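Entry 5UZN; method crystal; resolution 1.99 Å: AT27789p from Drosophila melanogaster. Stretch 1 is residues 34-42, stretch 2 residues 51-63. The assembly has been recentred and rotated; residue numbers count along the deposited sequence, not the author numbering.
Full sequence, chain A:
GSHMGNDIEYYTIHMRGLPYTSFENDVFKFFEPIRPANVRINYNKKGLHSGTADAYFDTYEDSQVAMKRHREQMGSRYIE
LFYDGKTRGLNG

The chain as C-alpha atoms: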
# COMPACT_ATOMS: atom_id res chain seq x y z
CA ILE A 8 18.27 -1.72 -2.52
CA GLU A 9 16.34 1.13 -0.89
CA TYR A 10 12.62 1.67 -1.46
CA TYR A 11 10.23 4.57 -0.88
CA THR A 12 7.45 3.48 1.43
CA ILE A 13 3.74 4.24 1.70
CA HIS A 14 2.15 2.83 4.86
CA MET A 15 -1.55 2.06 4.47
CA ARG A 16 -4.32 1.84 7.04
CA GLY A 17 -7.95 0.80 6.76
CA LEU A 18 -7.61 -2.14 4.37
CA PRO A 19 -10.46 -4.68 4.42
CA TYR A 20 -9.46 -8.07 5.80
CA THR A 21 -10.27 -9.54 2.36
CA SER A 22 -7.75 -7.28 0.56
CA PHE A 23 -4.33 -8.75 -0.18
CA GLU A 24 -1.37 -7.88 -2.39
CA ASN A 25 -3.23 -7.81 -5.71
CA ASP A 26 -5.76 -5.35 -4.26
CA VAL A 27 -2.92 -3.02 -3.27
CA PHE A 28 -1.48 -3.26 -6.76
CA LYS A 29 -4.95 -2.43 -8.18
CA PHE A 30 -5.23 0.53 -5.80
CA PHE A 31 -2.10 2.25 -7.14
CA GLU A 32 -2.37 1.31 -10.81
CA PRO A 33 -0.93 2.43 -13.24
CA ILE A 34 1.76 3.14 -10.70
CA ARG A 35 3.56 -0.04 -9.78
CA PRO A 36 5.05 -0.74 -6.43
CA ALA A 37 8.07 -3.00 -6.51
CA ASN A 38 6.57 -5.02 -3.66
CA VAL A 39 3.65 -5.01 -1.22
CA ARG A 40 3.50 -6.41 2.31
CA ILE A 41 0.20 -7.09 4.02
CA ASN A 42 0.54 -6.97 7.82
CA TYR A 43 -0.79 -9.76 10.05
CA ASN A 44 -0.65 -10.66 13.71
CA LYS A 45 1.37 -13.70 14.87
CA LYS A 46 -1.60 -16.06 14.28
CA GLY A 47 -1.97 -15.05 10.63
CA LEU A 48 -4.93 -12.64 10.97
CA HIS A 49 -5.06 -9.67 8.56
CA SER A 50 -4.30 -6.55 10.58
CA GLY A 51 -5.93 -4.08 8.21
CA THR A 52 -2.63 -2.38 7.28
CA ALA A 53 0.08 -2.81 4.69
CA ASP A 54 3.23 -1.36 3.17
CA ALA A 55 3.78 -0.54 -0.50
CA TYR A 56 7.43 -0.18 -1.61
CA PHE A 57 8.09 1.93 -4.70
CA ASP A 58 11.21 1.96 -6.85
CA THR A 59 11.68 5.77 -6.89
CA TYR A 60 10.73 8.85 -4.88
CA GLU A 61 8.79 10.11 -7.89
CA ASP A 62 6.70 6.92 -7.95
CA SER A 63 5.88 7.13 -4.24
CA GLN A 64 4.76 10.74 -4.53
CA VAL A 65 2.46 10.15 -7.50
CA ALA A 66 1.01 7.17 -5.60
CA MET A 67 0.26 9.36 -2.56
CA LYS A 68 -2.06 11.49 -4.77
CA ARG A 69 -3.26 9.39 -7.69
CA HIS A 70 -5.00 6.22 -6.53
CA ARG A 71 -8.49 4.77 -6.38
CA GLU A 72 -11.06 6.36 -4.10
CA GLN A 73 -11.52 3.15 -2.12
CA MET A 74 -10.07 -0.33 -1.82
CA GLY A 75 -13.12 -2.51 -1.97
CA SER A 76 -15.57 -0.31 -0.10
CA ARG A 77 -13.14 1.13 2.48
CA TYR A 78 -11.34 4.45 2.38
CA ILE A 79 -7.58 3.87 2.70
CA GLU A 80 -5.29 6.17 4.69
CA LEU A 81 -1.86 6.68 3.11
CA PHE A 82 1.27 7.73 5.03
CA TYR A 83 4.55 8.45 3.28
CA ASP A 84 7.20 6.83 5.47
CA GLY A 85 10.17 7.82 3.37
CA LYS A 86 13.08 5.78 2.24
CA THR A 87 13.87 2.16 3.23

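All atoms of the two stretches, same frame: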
# COMPACT_ATOMS: atom_id res chain seq x y z
N ILE A 34 0.49 3.07 -11.40
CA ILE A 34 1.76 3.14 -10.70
C ILE A 34 2.01 1.83 -9.98
O ILE A 34 1.13 1.23 -9.34
CB ILE A 34 1.82 4.34 -9.75
CG1 ILE A 34 1.80 5.65 -10.56
CG2 ILE A 34 3.10 4.29 -8.93
CD1 ILE A 34 3.08 5.90 -11.30
N ARG A 35 3.17 1.27 -10.24
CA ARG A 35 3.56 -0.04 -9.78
C ARG A 35 4.56 -0.17 -8.69
O ARG A 35 5.71 -0.03 -8.90
CB ARG A 35 4.14 -0.81 -10.96
CG ARG A 35 3.46 -2.10 -11.35
CD ARG A 35 3.46 -2.30 -12.87
NE ARG A 35 4.63 -1.79 -13.61
CZ ARG A 35 4.56 -0.87 -14.55
NH1 ARG A 35 3.41 -0.33 -14.86
NH2 ARG A 35 5.65 -0.47 -15.17
N PRO A 36 4.11 -0.45 -7.52
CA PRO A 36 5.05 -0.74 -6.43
C PRO A 36 5.93 -1.93 -6.78
O PRO A 36 5.51 -2.86 -7.47
CB PRO A 36 4.14 -1.04 -5.22
CG PRO A 36 2.82 -1.26 -5.76
CD PRO A 36 2.71 -0.48 -7.04
N ALA A 37 7.18 -1.86 -6.34
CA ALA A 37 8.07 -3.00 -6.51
C ALA A 37 7.55 -4.20 -5.74
O ALA A 37 7.55 -5.32 -6.25
CB ALA A 37 9.48 -2.64 -6.05
N ASN A 38 7.06 -3.97 -4.53
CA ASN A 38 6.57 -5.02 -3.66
C ASN A 38 5.53 -4.43 -2.72
O ASN A 38 5.47 -3.22 -2.51
CB ASN A 38 7.70 -5.67 -2.85
CG ASN A 38 8.56 -6.59 -3.68
OD1 ASN A 38 8.05 -7.48 -4.38
ND2 ASN A 38 9.87 -6.39 -3.62
N VAL A 39 4.72 -5.32 -2.15
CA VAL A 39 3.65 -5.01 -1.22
C VAL A 39 3.72 -6.01 -0.09
O VAL A 39 3.92 -7.20 -0.33
CB VAL A 39 2.25 -5.10 -1.86
CG1 VAL A 39 1.17 -5.00 -0.76
CG2 VAL A 39 2.07 -4.02 -2.92
N ARG A 40 3.56 -5.52 1.08
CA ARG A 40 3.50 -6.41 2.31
C ARG A 40 2.20 -6.11 3.24
O ARG A 40 1.92 -5.05 3.85
CB ARG A 40 4.71 -6.17 3.22
CG ARG A 40 6.06 -6.38 2.58
CD ARG A 40 7.11 -6.64 3.65
NE ARG A 40 7.08 -5.65 4.73
CZ ARG A 40 7.81 -5.74 5.83
NH1 ARG A 40 7.71 -4.79 6.76
NH2 ARG A 40 8.64 -6.77 6.01
N ILE A 41 1.37 -7.14 3.15
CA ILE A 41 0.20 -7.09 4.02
C ILE A 41 0.66 -7.45 5.42
O ILE A 41 1.46 -8.37 5.58
CB ILE A 41 -0.87 -8.07 3.51
CG1 ILE A 41 -1.20 -7.79 2.02
CG2 ILE A 41 -2.05 -8.07 4.46
CD1 ILE A 41 -1.83 -6.36 1.71
N ASN A 42 0.18 -6.71 6.43
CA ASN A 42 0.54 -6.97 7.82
C ASN A 42 -0.48 -7.87 8.50
O ASN A 42 -1.69 -7.71 8.33
CB ASN A 42 0.66 -5.66 8.62
CG ASN A 42 1.85 -4.83 8.20
OD1 ASN A 42 2.93 -5.37 7.96
ND2 ASN A 42 1.65 -3.52 8.07
N GLY A 51 -5.36 -5.29 8.77
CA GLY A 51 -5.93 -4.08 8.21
C GLY A 51 -4.93 -3.04 7.74
O GLY A 51 -5.34 -1.93 7.39
N THR A 52 -3.63 -3.33 7.75
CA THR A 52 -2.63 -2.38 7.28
C THR A 52 -1.65 -3.09 6.36
O THR A 52 -1.61 -4.32 6.27
CB THR A 52 -1.85 -1.73 8.44
OG1 THR A 52 -0.93 -2.69 8.99
CG2 THR A 52 -2.79 -1.24 9.50
N ALA A 53 -0.82 -2.29 5.70
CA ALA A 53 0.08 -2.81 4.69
C ALA A 53 1.14 -1.78 4.41
O ALA A 53 0.98 -0.59 4.73
CB ALA A 53 -0.66 -3.15 3.39
N ASP A 54 2.21 -2.23 3.75
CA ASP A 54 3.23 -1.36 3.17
C ASP A 54 3.34 -1.58 1.68
O ASP A 54 3.31 -2.73 1.21
CB ASP A 54 4.60 -1.60 3.78
CG ASP A 54 4.72 -1.05 5.17
OD1 ASP A 54 4.10 -0.00 5.45
OD2 ASP A 54 5.43 -1.68 5.99
N ALA A 55 3.50 -0.49 0.93
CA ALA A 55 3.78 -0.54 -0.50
C ALA A 55 5.13 0.13 -0.71
O ALA A 55 5.34 1.25 -0.23
CB ALA A 55 2.68 0.14 -1.34
N TYR A 56 6.03 -0.58 -1.40
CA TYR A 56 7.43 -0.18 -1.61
C TYR A 56 7.63 0.17 -3.07
O TYR A 56 7.49 -0.69 -3.94
CB TYR A 56 8.40 -1.30 -1.20
CG TYR A 56 8.34 -1.65 0.27
CD1 TYR A 56 9.00 -0.86 1.19
CD2 TYR A 56 7.61 -2.74 0.74
CE1 TYR A 56 8.96 -1.13 2.54
CE2 TYR A 56 7.57 -3.03 2.11
CZ TYR A 56 8.25 -2.21 3.00
OH TYR A 56 8.25 -2.44 4.36
N PHE A 57 7.94 1.44 -3.33
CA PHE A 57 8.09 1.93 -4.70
C PHE A 57 9.56 2.07 -5.05
O PHE A 57 10.42 2.27 -4.17
CB PHE A 57 7.37 3.27 -4.88
CG PHE A 57 5.89 3.17 -4.66
CD1 PHE A 57 5.37 3.21 -3.39
CD2 PHE A 57 5.02 2.99 -5.74
CE1 PHE A 57 3.99 3.09 -3.17
CE2 PHE A 57 3.66 2.87 -5.53
CZ PHE A 57 3.14 2.92 -4.24
N ASP A 58 9.84 1.97 -6.35
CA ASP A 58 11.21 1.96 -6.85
C ASP A 58 11.87 3.33 -6.69
O ASP A 58 13.05 3.40 -6.34
CB ASP A 58 11.22 1.51 -8.32
CG ASP A 58 10.97 0.02 -8.49
OD1 ASP A 58 11.57 -0.76 -7.73
OD2 ASP A 58 10.18 -0.37 -9.37
N THR A 59 11.13 4.41 -6.93
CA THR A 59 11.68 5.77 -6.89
C THR A 59 10.84 6.68 -6.00
O THR A 59 9.67 6.40 -5.72
CB THR A 59 11.74 6.41 -8.28
OG1 THR A 59 10.40 6.51 -8.80
CG2 THR A 59 12.60 5.58 -9.22
N TYR A 60 11.47 7.79 -5.57
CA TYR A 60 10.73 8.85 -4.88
C TYR A 60 9.58 9.35 -5.74
O TYR A 60 8.44 9.45 -5.27
CB TYR A 60 11.66 10.01 -4.53
CG TYR A 60 10.99 11.21 -3.81
CD1 TYR A 60 10.48 11.07 -2.53
CD2 TYR A 60 10.92 12.47 -4.40
CE1 TYR A 60 9.87 12.15 -1.86
CE2 TYR A 60 10.32 13.57 -3.73
CZ TYR A 60 9.81 13.39 -2.45
OH TYR A 60 9.22 14.44 -1.76
N GLU A 61 9.84 9.60 -7.01
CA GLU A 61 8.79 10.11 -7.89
C GLU A 61 7.58 9.18 -7.90
O GLU A 61 6.44 9.64 -7.81
CB GLU A 61 9.35 10.28 -9.30
CG GLU A 61 8.36 10.80 -10.27
CD GLU A 61 8.91 10.83 -11.68
OE1 GLU A 61 10.05 10.34 -11.90
OE2 GLU A 61 8.21 11.35 -12.55
N ASP A 62 7.82 7.87 -8.00
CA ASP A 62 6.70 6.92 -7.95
C ASP A 62 5.90 7.06 -6.66
O ASP A 62 4.67 7.12 -6.69
CB ASP A 62 7.23 5.50 -8.08
CG ASP A 62 7.31 5.03 -9.53
OD1 ASP A 62 7.21 5.89 -10.43
OD2 ASP A 62 7.47 3.81 -9.75
N SER A 63 6.59 7.10 -5.51
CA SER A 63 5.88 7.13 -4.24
C SER A 63 5.03 8.38 -4.12
O SER A 63 3.93 8.33 -3.56
CB SER A 63 6.87 7.06 -3.07
OG SER A 63 7.61 8.26 -2.92
O HOH W 1 7.33 1.93 -7.92
O HOH W 2 5.23 -4.18 7.80

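Ile34 opens the contact as an apolar plug: its CB points toward stretch 2, and its CG2 lies 3.7 Å from Phe57 CE2. The CA-to-CB bond of Arg35 points away, and the residue contributes its backbone instead. Water 1 donates to Arg35 O (2.7 Å) and to Asp62 OD2 (2.6 Å) and accepts from Asp58 N (3.0 Å), so one solvent molecule ties the loop to the start of the helix. Pro36 lays its CB over one face of the Phe57 ring, 4.2 Å from the centroid, a CH-pi contact.

From here the antiparallel pairing takes over, and its faces alternate: branched Val39 and Ile41 pair with small Ala55 and Ala53 on one, polar Asn38 and Arg40 with Tyr56 and Asp54 on the other. Tyr56 O receives two weak bonds, from Ala37 N (2.7 Å) and Asn38 N (3.4 Å), while Tyr56 N donates to Asn38 O along a nearly straight 2.9 Å bond. Val39 and Ala55 form a non-hydrogen-bonded pair, their CA atoms 4.5 Å apart. Arg40 N donates to Asp54 O and Asp54 N to Arg40 O, each 2.8 Å; a long salt bridge joins Arg40 NH1 to Asp54 OD2 at 3.9 Å. Ile41 CD1 reaches Ala53 CB (3.8 Å). Asn42 holds Thr52 twice: Asn42 N donates to Thr52 O (3.0 Å), Asn42 ND2 to Thr52 OG1 (2.9 Å).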